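Local coordinates for serine-rich secreted cell wall anchored (LPXTG-motif ) protein (Lactobacillus reuteri ATCC 53608, PDB 5NXK), which probably mediates adhesion of the bacterium to its host's gut as a cell-wall-anchored serine-rich repeat adhesin with a beta-solenoid fold, at residues Ile22-Asn27 with Ile43-Asp48. Sequence-based numbering, arbitrary orientation.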
loop_
_atom_site.group_PDB
_atom_site.type_symbol
_atom_site.label_atom_id
_atom_site.label_comp_id
_atom_site.label_asym_id
_atom_site.label_seq_id
_atom_site.Cartn_x
_atom_site.Cartn_y
_atom_site.Cartn_z
ATOM N N ILE A 22 -9.316 -2.560 -20.066
ATOM C CA ILE A 22 -10.667 -2.130 -19.727
ATOM C C ILE A 22 -10.699 -0.610 -19.626
ATOM O O ILE A 22 -9.833 -0.020 -18.971
ATOM C CB ILE A 22 -11.126 -2.770 -18.393
ATOM C CG1 ILE A 22 -11.138 -4.294 -18.506
ATOM C CG2 ILE A 22 -12.479 -2.232 -17.939
ATOM C CD1 ILE A 22 -11.366 -4.984 -17.193
ATOM N N LYS A 23 -11.654 0.029 -20.300
ATOM C CA LYS A 23 -11.795 1.483 -20.240
ATOM C C LYS A 23 -13.099 1.857 -19.560
ATOM O O LYS A 23 -14.160 1.373 -19.952
ATOM C CB LYS A 23 -11.776 2.120 -21.634
ATOM C CG LYS A 23 -10.447 2.092 -22.354
ATOM C CD LYS A 23 -10.475 3.051 -23.540
ATOM C CE LYS A 23 -10.924 4.437 -23.099
ATOM N NZ LYS A 23 -10.784 5.462 -24.175
ATOM N N LEU A 24 -13.025 2.723 -18.554
ATOM C CA LEU A 24 -14.229 3.218 -17.896
ATOM C C LEU A 24 -14.859 4.291 -18.774
ATOM O O LEU A 24 -14.176 5.214 -19.214
ATOM C CB LEU A 24 -13.910 3.785 -16.506
ATOM C CG LEU A 24 -13.126 2.871 -15.556
ATOM C CD1 LEU A 24 -12.884 3.527 -14.188
ATOM C CD2 LEU A 24 -13.855 1.538 -15.393
ATOM N N LYS A 25 -16.153 4.154 -19.048
ATOM C CA LYS A 25 -16.880 5.152 -19.834
ATOM C C LYS A 25 -17.758 5.990 -18.913
ATOM O O LYS A 25 -18.408 6.936 -19.346
ATOM C CB LYS A 25 -17.743 4.485 -20.910
ATOM C CG LYS A 25 -16.957 3.653 -21.914
ATOM C CD LYS A 25 -15.827 4.446 -22.547
ATOM C CE LYS A 25 -16.333 5.465 -23.544
ATOM N NZ LYS A 25 -15.208 6.327 -24.011
ATOM N N ASN A 26 -17.770 5.622 -17.637
ATOM C CA ASN A 26 -18.621 6.265 -16.647
ATOM C C ASN A 26 -18.123 5.932 -15.241
ATOM O O ASN A 26 -17.354 4.980 -15.051
ATOM C CB ASN A 26 -20.078 5.800 -16.829
ATOM C CG ASN A 26 -21.084 6.664 -16.070
ATOM O OD1 ASN A 26 -20.730 7.685 -15.477
ATOM N ND2 ASN A 26 -22.353 6.259 -16.103
ATOM N N ASN A 27 -18.549 6.710 -14.256
ATOM C CA ASN A 27 -18.280 6.347 -12.872
ATOM C C ASN A 27 -19.029 5.077 -12.526
ATOM O O ASN A 27 -20.172 4.898 -12.931
ATOM C CB ASN A 27 -18.681 7.465 -11.913
ATOM C CG ASN A 27 -18.042 8.780 -12.258
ATOM O OD1 ASN A 27 -16.851 8.846 -12.549
ATOM N ND2 ASN A 27 -18.832 9.847 -12.230
ATOM N N ILE A 43 -4.037 -7.280 -16.442
ATOM C CA ILE A 43 -5.214 -6.424 -16.565
ATOM C C ILE A 43 -4.882 -4.958 -16.361
ATOM O O ILE A 43 -4.223 -4.589 -15.383
ATOM C CB ILE A 43 -6.306 -6.806 -15.538
ATOM C CG1 ILE A 43 -6.739 -8.267 -15.715
ATOM C CG2 ILE A 43 -7.496 -5.860 -15.640
ATOM C CD1 ILE A 43 -7.612 -8.788 -14.569
ATOM N N THR A 44 -5.339 -4.126 -17.291
ATOM C CA THR A 44 -5.190 -2.687 -17.168
ATOM C C THR A 44 -6.540 -2.003 -17.218
ATOM O O THR A 44 -7.287 -2.157 -18.187
ATOM C CB THR A 44 -4.300 -2.119 -18.281
ATOM O OG1 THR A 44 -3.015 -2.746 -18.219
ATOM C CG2 THR A 44 -4.145 -0.608 -18.122
ATOM N N ILE A 45 -6.857 -1.256 -16.171
ATOM C CA ILE A 45 -8.056 -0.445 -16.174
ATOM C C ILE A 45 -7.704 0.988 -16.487
ATOM O O ILE A 45 -6.997 1.644 -15.716
ATOM C CB ILE A 45 -8.794 -0.478 -14.825
ATOM C CG1 ILE A 45 -9.198 -1.904 -14.461
ATOM C CG2 ILE A 45 -10.014 0.449 -14.872
ATOM C CD1 ILE A 45 -10.019 -1.988 -13.178
ATOM N N ILE A 46 -8.183 1.468 -17.626
ATOM C CA ILE A 46 -7.989 2.859 -18.018
ATOM C C ILE A 46 -9.149 3.695 -17.485
ATOM O O ILE A 46 -10.291 3.550 -17.934
ATOM C CB ILE A 46 -7.889 3.017 -19.545
ATOM C CG1 ILE A 46 -6.681 2.243 -20.077
ATOM C CG2 ILE A 46 -7.789 4.480 -19.915
ATOM C CD1 ILE A 46 -6.619 2.174 -21.595
ATOM N N GLY A 47 -8.865 4.555 -16.513
ATOM C CA GLY A 47 -9.930 5.226 -15.793
ATOM C C GLY A 47 -10.593 6.374 -16.522
ATOM O O GLY A 47 -11.781 6.648 -16.307
ATOM N N ASP A 48 -9.832 7.031 -17.390
ATOM C CA ASP A 48 -10.263 8.259 -18.057
ATOM C C ASP A 48 -10.908 9.279 -17.095
ATOM O O ASP A 48 -11.893 9.943 -17.437
ATOM C CB ASP A 48 -11.224 7.938 -19.205
ATOM C CG ASP A 48 -11.285 9.059 -20.236
ATOM O OD1 ASP A 48 -10.235 9.690 -20.491
ATOM O OD2 ASP A 48 -12.380 9.308 -20.788
HETATM O O HOH W 1 -14.030 6.696 -21.206
#
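Three backbone hydrogen bonds zip I22-L24 to T44-I46 as neighbouring parallel strands. I22 uses both its polar backbone atoms: its N donates to T44 O at 2.8 Å. Its O accepts from I46 N at 2.6 Å. L24 N then reaches I46 O at 2.9 Å. All three donors arrive nearly along the C=O axis, and the last bond is the straightest, 170° at the hydrogen. The same carbonyls, I22 O and I46 O, also receive CA-H contacts from I45 and K23. I22 and I45 share the buried face of the sheet. L24, with CG anti to the carbonyl carbon and beside the backbone N (chi1 -53°), crosses I45 obliquely. Its CG meets I45 CG2 at 4.0 Å, and its CD1 lies 3.8 Å from G47 CA. I22 CD1 reaches more loosely to I43 CG2. Successive coils stack in this way along the axis of a right-handed beta-solenoid of pectate-lyase type, here near its N-terminal end. On the other, more open face K23 and I46 run side by side, CG of the lysine 3.9 Å from CD1 of the isoleucine. Past the strands, one water donates to L24 O and D48 OD2 and accepts from K25 NZ, joining the two turns; the lysine and aspartate charges themselves stay apart. Helix 7-14 touches I22 through L10, A13 and L14, and I43 through L14. Strand 3-4 bonds to the far edge of 21-24 through K23, and strand 71-77 continues the sheet beyond I43. N27 OD1 accepts a hydrogen bond from Y51 N, tying it to the start of strand 51-54, in the following coil.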